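Local coordinates for RNA-dependent RNA polymerase (Taggert virus, PDB 6DX3), which probably acts as an OTU-family cysteine protease domain of a nairovirus RNA polymerase, removing ubiquitin from modified proteins, at residues D136-E140 with S141-M145; H120-A123 with S124-D128; E104-F107 with F108-K111; E52-P55 with D56-K59. One frame throughout, in Å; residues are numbered along the deposited sequence.

Contact 1 (D136-E140 with S141-M145)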
ATOM      1  N   ASP A 136       4.614  12.679   1.665  1.00 32.39           N
ATOM      2  CA  ASP A 136       3.754  13.558   0.892  1.00 33.81           C
ATOM      3  C   ASP A 136       2.377  13.693   1.540  1.00 33.09           C
ATOM      4  O   ASP A 136       1.927  12.798   2.263  1.00 32.37           O
ATOM      5  CB  ASP A 136       3.605  13.037  -0.534  1.00 34.87           C
ATOM      6  CG  ASP A 136       4.868  13.211  -1.351  1.00 36.63           C
ATOM      7  OD1 ASP A 136       5.661  14.120  -1.027  1.00 38.59           O
ATOM      8  OD2 ASP A 136       5.064  12.445  -2.316  1.00 37.07           O
ATOM      9  N   PRO A 137       1.693  14.813   1.307  1.00 34.70           N
ATOM     10  CA  PRO A 137       0.315  14.949   1.786  1.00 35.04           C
ATOM     11  C   PRO A 137      -0.587  13.860   1.222  1.00 35.94           C
ATOM     12  O   PRO A 137      -0.267  13.188   0.238  1.00 35.34           O
ATOM     13  CB  PRO A 137      -0.101  16.335   1.282  1.00 34.82           C
ATOM     14  CG  PRO A 137       1.182  17.086   1.160  1.00 36.43           C
ATOM     15  CD  PRO A 137       2.209  16.073   0.739  1.00 36.01           C
ATOM     16  N   MET A 138      -1.744  13.702   1.869  1.00 36.98           N
ATOM     17  CA  MET A 138      -2.657  12.617   1.527  1.00 36.70           C
ATOM     18  C   MET A 138      -3.160  12.731   0.093  1.00 37.52           C
ATOM     19  O   MET A 138      -3.259  11.724  -0.621  1.00 37.24           O
ATOM     20  CB  MET A 138      -3.826  12.611   2.511  1.00 37.49           C
ATOM     21  CG  MET A 138      -4.854  11.524   2.280  1.00 37.90           C
ATOM     22  SD  MET A 138      -6.313  11.791   3.304  1.00 40.24           S
ATOM     23  CE  MET A 138      -6.951  13.311   2.602  1.00 41.97           C
ATOM     24  N   LEU A 139      -3.475  13.947  -0.352  1.00 38.82           N
ATOM     25  CA  LEU A 139      -4.097  14.146  -1.655  1.00 39.99           C
ATOM     26  C   LEU A 139      -3.133  13.967  -2.822  1.00 39.26           C
ATOM     27  O   LEU A 139      -3.591  13.851  -3.963  1.00 39.33           O
ATOM     28  CB  LEU A 139      -4.731  15.538  -1.720  1.00 43.61           C
ATOM     29  CG  LEU A 139      -5.918  15.754  -0.777  1.00 45.24           C
ATOM     30  CD1 LEU A 139      -6.429  17.186  -0.865  1.00 47.80           C
ATOM     31  CD2 LEU A 139      -7.032  14.762  -1.082  1.00 44.91           C
ATOM     32  N   GLU A 140      -1.821  13.947  -2.577  1.00 38.66           N
ATOM     33  CA  GLU A 140      -0.839  13.708  -3.628  1.00 38.96           C
ATOM     34  C   GLU A 140      -0.101  12.391  -3.434  1.00 36.30           C
ATOM     35  O   GLU A 140       1.011  12.222  -3.946  1.00 37.26           O
ATOM     36  CB  GLU A 140       0.153  14.869  -3.706  1.00 41.78           C
ATOM     37  CG  GLU A 140       0.429  15.541  -2.382  1.00 43.65           C
ATOM     38  CD  GLU A 140       1.070  16.900  -2.554  1.00 47.68           C
ATOM     39  OE1 GLU A 140       2.294  16.952  -2.802  1.00 49.29           O
ATOM     40  OE2 GLU A 140       0.350  17.914  -2.447  1.00 49.70           O
ATOM     41  N   SER A 141      -0.699  11.457  -2.702  1.00 32.46           N
ATOM     42  CA  SER A 141      -0.130  10.144  -2.447  1.00 29.67           C
ATOM     43  C   SER A 141      -1.114   9.067  -2.887  1.00 27.76           C
ATOM     44  O   SER A 141      -2.263   9.343  -3.239  1.00 27.21           O
ATOM     45  CB  SER A 141       0.213   9.969  -0.963  1.00 29.48           C
ATOM     46  OG  SER A 141       1.040  11.020  -0.497  1.00 31.54           O
ATOM     47  N   ILE A 142      -0.647   7.827  -2.855  1.00 26.96           N
ATOM     48  CA  ILE A 142      -1.500   6.670  -3.094  1.00 26.88           C
ATOM     49  C   ILE A 142      -2.161   6.277  -1.781  1.00 27.44           C
ATOM     50  O   ILE A 142      -1.484   6.086  -0.763  1.00 28.72           O
ATOM     51  CB  ILE A 142      -0.693   5.500  -3.676  1.00 26.58           C
ATOM     52  CG1 ILE A 142      -0.155   5.864  -5.064  1.00 25.74           C
ATOM     53  CG2 ILE A 142      -1.547   4.240  -3.724  1.00 26.21           C
ATOM     54  CD1 ILE A 142       0.894   4.906  -5.577  1.00 25.22           C
ATOM     55  N   ASN A 143      -3.485   6.167  -1.794  1.00 26.68           N
ATOM     56  CA  ASN A 143      -4.243   5.716  -0.636  1.00 24.32           C
ATOM     57  C   ASN A 143      -4.878   4.371  -0.955  1.00 24.64           C
ATOM     58  O   ASN A 143      -5.526   4.218  -1.996  1.00 25.65           O
ATOM     59  CB  ASN A 143      -5.312   6.738  -0.247  1.00 24.87           C
ATOM     60  CG  ASN A 143      -4.719   8.069   0.172  1.00 27.66           C
ATOM     61  OD1 ASN A 143      -4.486   8.312   1.357  1.00 27.85           O
ATOM     62  ND2 ASN A 143      -4.467   8.941  -0.800  1.00 27.48           N
ATOM     63  N   ILE A 144      -4.670   3.395  -0.071  1.00 24.31           N
ATOM     64  CA  ILE A 144      -5.281   2.080  -0.200  1.00 23.96           C
ATOM     65  C   ILE A 144      -5.932   1.714   1.126  1.00 25.53           C
ATOM     66  O   ILE A 144      -5.608   2.266   2.180  1.00 26.10           O
ATOM     67  CB  ILE A 144      -4.274   0.988  -0.631  1.00 22.11           C
ATOM     68  CG1 ILE A 144      -3.202   0.782   0.435  1.00 18.88           C
ATOM     69  CG2 ILE A 144      -3.627   1.337  -1.962  1.00 22.74           C
ATOM     70  CD1 ILE A 144      -2.213  -0.297   0.078  1.00 16.68           C
ATOM     71  N   MET A 145      -6.866   0.766   1.059  1.00 26.26           N
ATOM     72  CA  MET A 145      -7.687   0.372   2.197  1.00 26.07           C
ATOM     73  C   MET A 145      -7.403  -1.084   2.533  1.00 23.83           C
ATOM     74  O   MET A 145      -7.605  -1.969   1.695  1.00 22.85           O
ATOM     75  CB  MET A 145      -9.174   0.575   1.892  1.00 28.11           C
ATOM     76  CG  MET A 145     -10.097   0.518   3.108  1.00 31.33           C
ATOM     77  SD  MET A 145     -11.796   0.966   2.680  1.00 34.50           S
ATOM     78  CE  MET A 145     -12.719   0.129   3.955  1.00 35.39           C
TER
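Ser141 and Asn143 reach back into the loop just before them and bond to two successive backbone carbonyls. The shorter bond runs from Ser141 OG to Pro137 O, 2.6 Å, with the hydroxyl arriving above the carbonyl plane and not at a lone pair. Ser141 OG can do this because it stands beside its own backbone N, anti to its carbonyl carbon (chi1 -54°), and so faces the preceding loop. It also packs against Asp136, whose CB lies 3.3 Å from Ser141 OG. One residue further on, Met138 O takes the amide of Asn143: ND2 donates at 3.0 Å in a nearly straight bond, 166° at the hydrogen, with the oxygen lying in the plane of the Asn143 amide. Ser141 N adds a weak bond of 3.3 Å to Met138 O. The Met138 side chain crosses that of Asn143 at about a right angle, with Met138 CG 3.4 Å from Asn143 OD1.

Beyond this shell, Trp119 NE1 bonds to the same Asn143 OD1, and Asp136 is tied by its backbone to Thr115 and to the hydroxyl of Tyr117. The loop therefore docks on strand 116-121 and its approach as the chain leaves strand 126-133 behind and enters strand 142-147 of the mixed sheet. With its nitrogen donating to Met138 O and its oxygen accepting from Trp119, the two bonds decide between the two possible orientations of the buried Asn143 amide, and the buried Ser141 hydroxyl is satisfied by main chain.

Contact 2 (H120-A123 with S124-D128)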
ATOM      1  N   HIS A 120      -6.513   1.215   7.602  1.00 30.00           N
ATOM      2  CA  HIS A 120      -6.958  -0.064   8.139  1.00 28.62           C
ATOM      3  C   HIS A 120      -8.436   0.006   8.499  1.00 28.99           C
ATOM      4  O   HIS A 120      -8.834   0.797   9.361  1.00 28.37           O
ATOM      5  CB  HIS A 120      -6.141  -0.465   9.363  1.00 26.85           C
ATOM      6  CG  HIS A 120      -6.725  -1.621  10.114  1.00 27.14           C
ATOM      7  ND1 HIS A 120      -7.519  -1.457  11.228  1.00 28.58           N
ATOM      8  CD2 HIS A 120      -6.647  -2.956   9.900  1.00 27.22           C
ATOM      9  CE1 HIS A 120      -7.898  -2.642  11.673  1.00 30.37           C
ATOM     10  NE2 HIS A 120      -7.383  -3.568  10.884  1.00 29.12           N
ATOM     11  N   GLU A 121      -9.237  -0.836   7.852  1.00 29.07           N
ATOM     12  CA  GLU A 121     -10.658  -0.931   8.144  1.00 31.75           C
ATOM     13  C   GLU A 121     -10.883  -1.810   9.367  1.00 33.76           C
ATOM     14  O   GLU A 121     -10.433  -2.960   9.410  1.00 34.03           O
ATOM     15  CB  GLU A 121     -11.408  -1.503   6.941  1.00 31.59           C
ATOM     16  CG  GLU A 121     -12.909  -1.634   7.133  1.00 33.80           C
ATOM     17  CD  GLU A 121     -13.568  -2.384   5.994  1.00 36.03           C
ATOM     18  OE1 GLU A 121     -12.969  -3.366   5.511  1.00 35.52           O
ATOM     19  OE2 GLU A 121     -14.672  -1.981   5.566  1.00 37.84           O
ATOM     20  N   ASP A 122     -11.581  -1.272  10.364  1.00 36.14           N
ATOM     21  CA  ASP A 122     -11.958  -2.053  11.535  1.00 40.44           C
ATOM     22  C   ASP A 122     -13.422  -2.475  11.513  1.00 43.27           C
ATOM     23  O   ASP A 122     -13.747  -3.595  11.918  1.00 45.11           O
ATOM     24  CB  ASP A 122     -11.657  -1.268  12.820  1.00 42.21           C
ATOM     25  CG  ASP A 122     -12.508  -0.025  12.954  1.00 43.76           C
ATOM     26  OD1 ASP A 122     -12.663   0.680  11.935  1.00 43.36           O
ATOM     27  OD2 ASP A 122     -13.025   0.236  14.062  1.00 46.34           O
ATOM     28  N   ALA A 123     -14.321  -1.600  11.068  1.00 43.09           N
ATOM     29  CA  ALA A 123     -15.709  -1.963  10.828  1.00 44.11           C
ATOM     30  C   ALA A 123     -16.122  -1.351   9.501  1.00 42.43           C
ATOM     31  O   ALA A 123     -15.389  -0.544   8.923  1.00 41.15           O
ATOM     32  CB  ALA A 123     -16.631  -1.518  11.971  1.00 47.31           C
ATOM     33  N   SER A 124     -17.300  -1.756   9.017  1.00 43.57           N
ATOM     34  CA  SER A 124     -17.716  -1.494   7.639  1.00 43.11           C
ATOM     35  C   SER A 124     -17.426  -0.072   7.176  1.00 41.00           C
ATOM     36  O   SER A 124     -18.072   0.878   7.624  1.00 41.36           O
ATOM     37  CB  SER A 124     -19.206  -1.803   7.457  1.00 46.96           C
ATOM     38  OG  SER A 124     -19.475  -2.211   6.127  1.00 47.39           O
ATOM     39  N   LYS A 125     -16.429   0.074   6.301  1.00 38.82           N
ATOM     40  CA  LYS A 125     -16.104   1.355   5.673  1.00 38.59           C
ATOM     41  C   LYS A 125     -15.728   2.419   6.704  1.00 38.33           C
ATOM     42  O   LYS A 125     -15.930   3.619   6.488  1.00 38.56           O
ATOM     43  CB  LYS A 125     -17.254   1.826   4.777  1.00 41.59           C
ATOM     44  CG  LYS A 125     -17.480   0.900   3.583  1.00 42.98           C
ATOM     45  CD  LYS A 125     -18.949   0.677   3.267  1.00 47.08           C
ATOM     46  CE  LYS A 125     -19.500   1.756   2.342  1.00 48.89           C
ATOM     47  NZ  LYS A 125     -19.570   3.089   3.008  1.00 50.14           N
ATOM     48  N   HIS A 126     -15.177   1.981   7.835  1.00 37.98           N
ATOM     49  CA  HIS A 126     -14.632   2.863   8.858  1.00 36.83           C
ATOM     50  C   HIS A 126     -13.218   2.415   9.185  1.00 34.99           C
ATOM     51  O   HIS A 126     -12.939   1.213   9.228  1.00 33.93           O
ATOM     52  CB  HIS A 126     -15.492   2.858  10.129  1.00 39.77           C
ATOM     53  CG  HIS A 126     -14.875   3.596  11.278  1.00 40.66           C
ATOM     54  ND1 HIS A 126     -13.925   3.031  12.103  1.00 40.69           N
ATOM     55  CD2 HIS A 126     -15.067   4.857  11.736  1.00 41.74           C
ATOM     56  CE1 HIS A 126     -13.561   3.909  13.019  1.00 42.01           C
ATOM     57  NE2 HIS A 126     -14.239   5.025  12.819  1.00 42.53           N
ATOM     58  N   CYS A 127     -12.329   3.378   9.421  1.00 34.18           N
ATOM     59  CA  CYS A 127     -10.922   3.105   9.679  1.00 33.38           C
ATOM     60  C   CYS A 127     -10.518   3.668  11.036  1.00 34.51           C
ATOM     61  O   CYS A 127     -10.985   4.739  11.436  1.00 35.91           O
ATOM     62  CB  CYS A 127     -10.032   3.692   8.577  1.00 31.07           C
ATOM     63  SG  CYS A 127     -10.220   2.874   6.976  1.00 31.48           S
ATOM     64  N   ASP A 128      -9.647   2.940  11.743  1.00 33.92           N
ATOM     65  CA  ASP A 128      -9.209   3.338  13.075  1.00 35.56           C
ATOM     66  C   ASP A 128      -7.721   3.646  13.178  1.00 33.69           C
ATOM     67  O   ASP A 128      -7.293   4.186  14.204  1.00 34.39           O
ATOM     68  CB  ASP A 128      -9.571   2.257  14.111  1.00 31.50           C
ATOM     69  CG  ASP A 128      -8.875   0.932  13.850  1.00 33.16           C
ATOM     70  OD1 ASP A 128      -8.622   0.608  12.670  1.00 29.64           O
ATOM     71  OD2 ASP A 128      -8.579   0.211  14.826  1.00 34.73           O
TER
HETATM   72  O   HOH W   1     -10.955  -0.218  16.392  1.00 48.09           O
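The Asp122 side chain overlaps that of Asp128, the two carboxylates stacked with their planes only 12° apart and Asp122 CB 3.7 Å from Asp128 CG. Two acidic groups this close, OD1 to OD1 4.1 Å for Asp122 and Asp128, would be expected to repel, yet a histidine serves each one. His126 ND1 donates to Asp122 OD1 at 2.7 Å, and His120 ND1 donates to Asp128 OD1, also at 2.7 Å. In both bonds the oxygen sits at the ring edge, near the ring plane, and offers its syn lone pair. The remaining oxygens, Asp122 OD2 and Asp128 OD2, are joined by a water that donates to both. In each aspartate CG lies between the backbone N and the carbonyl carbon (chi1 66° and 63°), which lets the carboxylates fold against each other.

All this decorates the tip of a beta hairpin made by strands 116-121 and 126-133. A type II turn from Ala123 to His126 closes it, with His126 N bonded to Ala123 O at 2.8 Å, and a beta bulge shifts the register by one residue before Glu121 pairs with Cys127. The extended Glu121 chain reaches to the turn, where OE2 takes Lys125 N on its anti lone pair at 2.8 Å. Its other oxygen, OE1, forms a salt bridge with Arg147, while Lys125 NZ pairs with Glu26 and His126 NE2 bonds to Asp22.

Contact 3 (E104-F107 with F108-K111)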
ATOM      1  N   GLU A 104       5.689  -5.084   1.378  1.00 20.89           N
ATOM      2  CA  GLU A 104       5.776  -4.904  -0.067  1.00 21.05           C
ATOM      3  C   GLU A 104       5.430  -3.476  -0.468  1.00 21.73           C
ATOM      4  O   GLU A 104       5.999  -2.947  -1.431  1.00 21.61           O
ATOM      5  CB  GLU A 104       4.858  -5.898  -0.779  1.00 21.53           C
ATOM      6  CG  GLU A 104       5.312  -7.355  -0.689  1.00 24.16           C
ATOM      7  CD  GLU A 104       5.171  -7.933   0.709  1.00 27.05           C
ATOM      8  OE1 GLU A 104       6.184  -7.983   1.438  1.00 28.41           O
ATOM      9  OE2 GLU A 104       4.050  -8.329   1.082  1.00 28.28           O
ATOM     10  N   VAL A 105       4.500  -2.840   0.249  1.00 22.10           N
ATOM     11  CA  VAL A 105       4.272  -1.411   0.052  1.00 22.42           C
ATOM     12  C   VAL A 105       5.526  -0.631   0.413  1.00 21.33           C
ATOM     13  O   VAL A 105       5.915   0.313  -0.287  1.00 22.12           O
ATOM     14  CB  VAL A 105       3.064  -0.937   0.879  1.00 23.21           C
ATOM     15  CG1 VAL A 105       2.903   0.566   0.740  1.00 23.24           C
ATOM     16  CG2 VAL A 105       1.801  -1.662   0.464  1.00 23.68           C
ATOM     17  N   ASN A 106       6.170  -1.009   1.520  1.00 20.24           N
ATOM     18  CA  ASN A 106       7.418  -0.378   1.936  1.00 20.59           C
ATOM     19  C   ASN A 106       8.432  -0.371   0.801  1.00 19.39           C
ATOM     20  O   ASN A 106       8.980   0.679   0.446  1.00 16.98           O
ATOM     21  CB  ASN A 106       7.972  -1.113   3.163  1.00 21.42           C
ATOM     22  CG  ASN A 106       9.055  -0.331   3.886  1.00 23.82           C
ATOM     23  OD1 ASN A 106       9.847   0.384   3.268  1.00 24.67           O
ATOM     24  ND2 ASN A 106       9.102  -0.475   5.208  1.00 21.30           N
ATOM     25  N   PHE A 107       8.673  -1.538   0.198  1.00 20.26           N
ATOM     26  CA  PHE A 107       9.680  -1.632  -0.857  1.00 22.53           C
ATOM     27  C   PHE A 107       9.267  -0.860  -2.104  1.00 21.98           C
ATOM     28  O   PHE A 107      10.098  -0.189  -2.726  1.00 21.20           O
ATOM     29  CB  PHE A 107       9.948  -3.100  -1.191  1.00 23.17           C
ATOM     30  CG  PHE A 107      10.861  -3.779  -0.213  1.00 23.87           C
ATOM     31  CD1 PHE A 107      12.012  -3.147   0.231  1.00 23.02           C
ATOM     32  CD2 PHE A 107      10.562  -5.042   0.274  1.00 25.15           C
ATOM     33  CE1 PHE A 107      12.855  -3.766   1.136  1.00 24.23           C
ATOM     34  CE2 PHE A 107      11.401  -5.667   1.182  1.00 25.47           C
ATOM     35  CZ  PHE A 107      12.547  -5.029   1.613  1.00 25.44           C
ATOM     36  N   PHE A 108       7.991  -0.941  -2.492  1.00 23.66           N
ATOM     37  CA  PHE A 108       7.556  -0.238  -3.697  1.00 22.96           C
ATOM     38  C   PHE A 108       7.652   1.273  -3.524  1.00 23.61           C
ATOM     39  O   PHE A 108       8.050   1.985  -4.455  1.00 24.21           O
ATOM     40  CB  PHE A 108       6.128  -0.639  -4.063  1.00 24.49           C
ATOM     41  CG  PHE A 108       5.589   0.086  -5.265  1.00 26.81           C
ATOM     42  CD1 PHE A 108       5.980  -0.279  -6.543  1.00 27.61           C
ATOM     43  CD2 PHE A 108       4.693   1.134  -5.116  1.00 27.55           C
ATOM     44  CE1 PHE A 108       5.489   0.389  -7.650  1.00 29.33           C
ATOM     45  CE2 PHE A 108       4.198   1.804  -6.221  1.00 29.11           C
ATOM     46  CZ  PHE A 108       4.594   1.431  -7.488  1.00 29.74           C
ATOM     47  N   SER A 109       7.288   1.777  -2.343  1.00 22.74           N
ATOM     48  CA  SER A 109       7.379   3.210  -2.082  1.00 25.09           C
ATOM     49  C   SER A 109       8.818   3.698  -2.191  1.00 25.40           C
ATOM     50  O   SER A 109       9.071   4.803  -2.685  1.00 26.67           O
ATOM     51  CB  SER A 109       6.809   3.526  -0.700  1.00 27.48           C
ATOM     52  OG  SER A 109       7.532   2.839   0.308  1.00 29.41           O
ATOM     53  N   GLN A 110       9.773   2.886  -1.731  1.00 23.36           N
ATOM     54  CA  GLN A 110      11.184   3.234  -1.877  1.00 23.60           C
ATOM     55  C   GLN A 110      11.611   3.221  -3.338  1.00 24.22           C
ATOM     56  O   GLN A 110      12.349   4.110  -3.779  1.00 27.33           O
ATOM     57  CB  GLN A 110      12.053   2.267  -1.070  1.00 23.48           C
ATOM     58  CG  GLN A 110      11.844   2.323   0.435  1.00 22.89           C
ATOM     59  CD  GLN A 110      12.904   1.544   1.187  1.00 21.46           C
ATOM     60  OE1 GLN A 110      14.093   1.849   1.098  1.00 21.04           O
ATOM     61  NE2 GLN A 110      12.481   0.529   1.928  1.00 20.97           N
ATOM     62  N   LYS A 111      11.172   2.215  -4.098  1.00 23.43           N
ATOM     63  CA  LYS A 111      11.596   2.096  -5.491  1.00 27.12           C
ATOM     64  C   LYS A 111      10.952   3.170  -6.357  1.00 29.32           C
ATOM     65  O   LYS A 111      11.629   3.819  -7.162  1.00 33.22           O
ATOM     66  CB  LYS A 111      11.252   0.705  -6.025  1.00 27.39           C
ATOM     67  CG  LYS A 111      11.678   0.449  -7.470  1.00 28.37           C
ATOM     68  CD  LYS A 111      13.083  -0.124  -7.538  1.00 28.78           C
ATOM     69  CE  LYS A 111      13.293  -0.934  -8.813  1.00 29.09           C
ATOM     70  NZ  LYS A 111      13.156  -0.108 -10.043  1.00 27.26           N
TER
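Asn106 O is gripped by two donors that come from the same face of its carbonyl plane. Ser109 OG makes the shorter bond, 2.6 Å to Asn106 O, and Gln110 N makes the ordinary helical one at 3.2 Å. The hydroxyl gets there because Ser109 OG lies between its own backbone N and carbonyl carbon (chi1 60°), turned back toward the preceding turn; Ser109 OG also lies 3.1 Å from Val105 O.

Helix 102-112 carries all eight residues, and the usual bonds from Phe108 N, Ser109 N and Lys111 N to Glu104, Val105 and Phe107 complete its backbone here. One turn apart on its flank, the Asn106 and Gln110 amides meet: Gln110 NE2 donates to Asn106 OD1 at 3.0 Å, rather bent at 142°, with the amide planes turned 52° against each other. The Phe107 ring runs alongside Gln110, pointing the same way, and its CD1 comes 4.1 Å from Gln110 NE2. Phe107 and Phe108 pack against helix 57-72, and Val105 against helix 40-49.

Each amide has a further partner: Asn106 ND2 bonds to Glu78 and Gln110 NE2 to Thr76. Such a relay, from Gln110 to Asn106 and on to an acidic side chain, fixes which end of each amide is oxygen and which is nitrogen, and it gives both ends of the buried Asn106 amide a protein partner.

Contact 4 (E52-P55 with D56-K59)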
ATOM      1  N   GLU A  52      -4.649   4.096 -17.049  1.00 46.39           N
ATOM      2  CA  GLU A  52      -5.273   3.053 -17.867  1.00 48.33           C
ATOM      3  C   GLU A  52      -4.937   1.667 -17.312  1.00 45.22           C
ATOM      4  O   GLU A  52      -4.265   0.852 -17.946  1.00 44.40           O
ATOM      5  CB  GLU A  52      -4.840   3.188 -19.322  1.00 52.55           C
ATOM      6  CG  GLU A  52      -5.192   4.524 -19.949  1.00 57.76           C
ATOM      7  CD  GLU A  52      -6.688   4.759 -20.011  1.00 61.96           C
ATOM      8  OE1 GLU A  52      -7.333   4.238 -20.945  1.00 65.27           O
ATOM      9  OE2 GLU A  52      -7.217   5.462 -19.123  1.00 62.18           O
ATOM     10  N   GLN A  53      -5.423   1.412 -16.097  1.00 42.52           N
ATOM     11  CA  GLN A  53      -5.136   0.149 -15.427  1.00 38.69           C
ATOM     12  C   GLN A  53      -5.738  -1.019 -16.200  1.00 39.03           C
ATOM     13  O   GLN A  53      -6.892  -0.965 -16.636  1.00 40.60           O
ATOM     14  CB  GLN A  53      -5.674   0.169 -13.995  1.00 37.88           C
ATOM     15  CG  GLN A  53      -5.310  -1.072 -13.183  1.00 36.38           C
ATOM     16  CD  GLN A  53      -6.001  -1.124 -11.833  1.00 38.12           C
ATOM     17  OE1 GLN A  53      -6.833  -0.275 -11.513  1.00 40.93           O
ATOM     18  NE2 GLN A  53      -5.659  -2.126 -11.032  1.00 36.63           N
ATOM     19  N   GLN A  54      -4.946  -2.068 -16.369  1.00 38.32           N
ATOM     20  CA  GLN A  54      -5.357  -3.294 -17.031  1.00 38.72           C
ATOM     21  C   GLN A  54      -5.392  -4.438 -16.026  1.00 36.80           C
ATOM     22  O   GLN A  54      -4.829  -4.330 -14.931  1.00 28.28           O
ATOM     23  CB  GLN A  54      -4.400  -3.633 -18.183  1.00 39.61           C
ATOM     24  CG  GLN A  54      -4.281  -2.525 -19.209  1.00 39.12           C
ATOM     25  CD  GLN A  54      -5.516  -2.402 -20.069  1.00 41.69           C
ATOM     26  OE1 GLN A  54      -6.089  -1.319 -20.189  1.00 42.96           O
ATOM     27  NE2 GLN A  54      -5.931  -3.508 -20.680  1.00 39.69           N
ATOM     28  N   PRO A  55      -6.072  -5.543 -16.350  1.00 38.50           N
ATOM     29  CA  PRO A  55      -6.113  -6.672 -15.402  1.00 38.10           C
ATOM     30  C   PRO A  55      -4.744  -7.207 -15.024  1.00 35.96           C
ATOM     31  O   PRO A  55      -4.584  -7.747 -13.922  1.00 36.30           O
ATOM     32  CB  PRO A  55      -6.938  -7.724 -16.155  1.00 42.25           C
ATOM     33  CG  PRO A  55      -7.812  -6.927 -17.058  1.00 43.29           C
ATOM     34  CD  PRO A  55      -6.990  -5.748 -17.486  1.00 40.47           C
ATOM     35  N   ASP A  56      -3.746  -7.076 -15.895  1.00 35.35           N
ATOM     36  CA  ASP A  56      -2.404  -7.558 -15.601  1.00 35.58           C
ATOM     37  C   ASP A  56      -1.465  -6.462 -15.107  1.00 32.54           C
ATOM     38  O   ASP A  56      -0.278  -6.737 -14.899  1.00 33.65           O
ATOM     39  CB  ASP A  56      -1.805  -8.239 -16.839  1.00 38.96           C
ATOM     40  CG  ASP A  56      -1.711  -7.309 -18.036  1.00 40.68           C
ATOM     41  OD1 ASP A  56      -2.324  -6.222 -18.001  1.00 40.63           O
ATOM     42  OD2 ASP A  56      -1.019  -7.665 -19.015  1.00 42.09           O
ATOM     43  N   SER A  57      -1.960  -5.236 -14.905  1.00 35.20           N
ATOM     44  CA  SER A  57      -1.089  -4.151 -14.458  1.00 33.28           C
ATOM     45  C   SER A  57      -0.427  -4.474 -13.126  1.00 30.21           C
ATOM     46  O   SER A  57       0.690  -4.013 -12.860  1.00 27.24           O
ATOM     47  CB  SER A  57      -1.873  -2.844 -14.343  1.00 31.04           C
ATOM     48  OG  SER A  57      -2.343  -2.404 -15.604  1.00 40.24           O
ATOM     49  N   TYR A  58      -1.098  -5.264 -12.281  1.00 28.87           N
ATOM     50  CA  TYR A  58      -0.526  -5.653 -10.997  1.00 28.41           C
ATOM     51  C   TYR A  58       0.804  -6.374 -11.166  1.00 26.72           C
ATOM     52  O   TYR A  58       1.643  -6.343 -10.259  1.00 26.17           O
ATOM     53  CB  TYR A  58      -1.511  -6.543 -10.233  1.00 30.11           C
ATOM     54  CG  TYR A  58      -1.516  -7.984 -10.693  1.00 33.48           C
ATOM     55  CD1 TYR A  58      -0.736  -8.943 -10.059  1.00 33.91           C
ATOM     56  CD2 TYR A  58      -2.300  -8.387 -11.766  1.00 36.54           C
ATOM     57  CE1 TYR A  58      -0.737 -10.258 -10.478  1.00 36.18           C
ATOM     58  CE2 TYR A  58      -2.309  -9.703 -12.193  1.00 39.08           C
ATOM     59  CZ  TYR A  58      -1.527 -10.634 -11.544  1.00 39.22           C
ATOM     60  OH  TYR A  58      -1.530 -11.944 -11.963  1.00 41.71           O
ATOM     61  N   LYS A  59       1.000  -7.047 -12.303  1.00 27.25           N
ATOM     62  CA  LYS A  59       2.273  -7.708 -12.563  1.00 32.70           C
ATOM     63  C   LYS A  59       3.409  -6.698 -12.636  1.00 32.08           C
ATOM     64  O   LYS A  59       4.517  -6.961 -12.152  1.00 31.57           O
ATOM     65  CB  LYS A  59       2.194  -8.518 -13.859  1.00 33.25           C
ATOM     66  CG  LYS A  59       1.326  -9.763 -13.769  1.00 34.36           C
ATOM     67  CD  LYS A  59       1.605 -10.709 -14.934  1.00 37.72           C
ATOM     68  CE  LYS A  59       0.678 -11.913 -14.910  1.00 39.87           C
ATOM     69  NZ  LYS A  59       0.981 -12.878 -16.005  1.00 43.42           N
TER
HETATM   70  O   HOH W   2      -3.908  -4.642 -12.183  1.00 28.26           O
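A type I beta turn from Gln54 to Ser57 leads the chain from the loop after helix 40-49 into the first turn of helix 57-72. Gln54 and Ser57 hold it together with a pair of bonds that run in opposite directions. Ser57 N donates to Gln54 O at 3.0 Å, coming from well above the carbonyl plane, 65° out of it, while Gln54 N donates to Ser57 OG at 2.7 Å in a fairly straight bond. That reciprocity depends on the serine torsion: OG stands beside its own backbone N, anti to its carbonyl carbon (chi1 -65°), so the amide and the hydroxyl of Ser57 both face Gln54.

Round this pair, Asp56 OD1 folds back to lie 3.3 Å from Gln54 CB, and Gln53 CG touches Ser57 CB at 4.0 Å. Pro55 O meets the edge of the Tyr58 ring close to the ring plane, with CD2 3.2 Å away. A water bridges the two segments, donating to Gln54 O at 2.9 Å, accepting from Gln53 NE2 and taking a weak bond from Tyr58 N. Gln53 NE2 also bonds to Gln34, and the Tyr58 ring meets that of His43 on helix 40-49. A magnesium ion lies about 5 Å from the Asp56 side chain, too far for direct coordination.

Ser57 is the buried member of an otherwise mostly exposed corner. Here a type I turn runs directly into the N-terminus of helix 57-72, with Ser57 closing the turn through both amide and hydroxyl.

Overall arrangement
Contact 3 is the buried one, its centre about 8 Å from the centre of the chain, on helix 102-112; contact 1 is partly buried, and contacts 2 and 4 lie at the surface. Contacts 1 and 2 share the mixed sheet, where strands 142-147 and 116-121 are neighbours, and Met145 CE packs 3.3 Å from Glu121 OE2. Contact 1 also meets contact 3, through Ile144 and Val105, joining sheet to helix. Contact 4 touches none of the others. Chemistry follows place: in contacts 1 and 3 a serine hydroxyl bonds to a backbone carbonyl and side-chain amides are held by bonds within the protein, whereas charged carboxylates and bridging water mark contact 2, and water also enters contact 4.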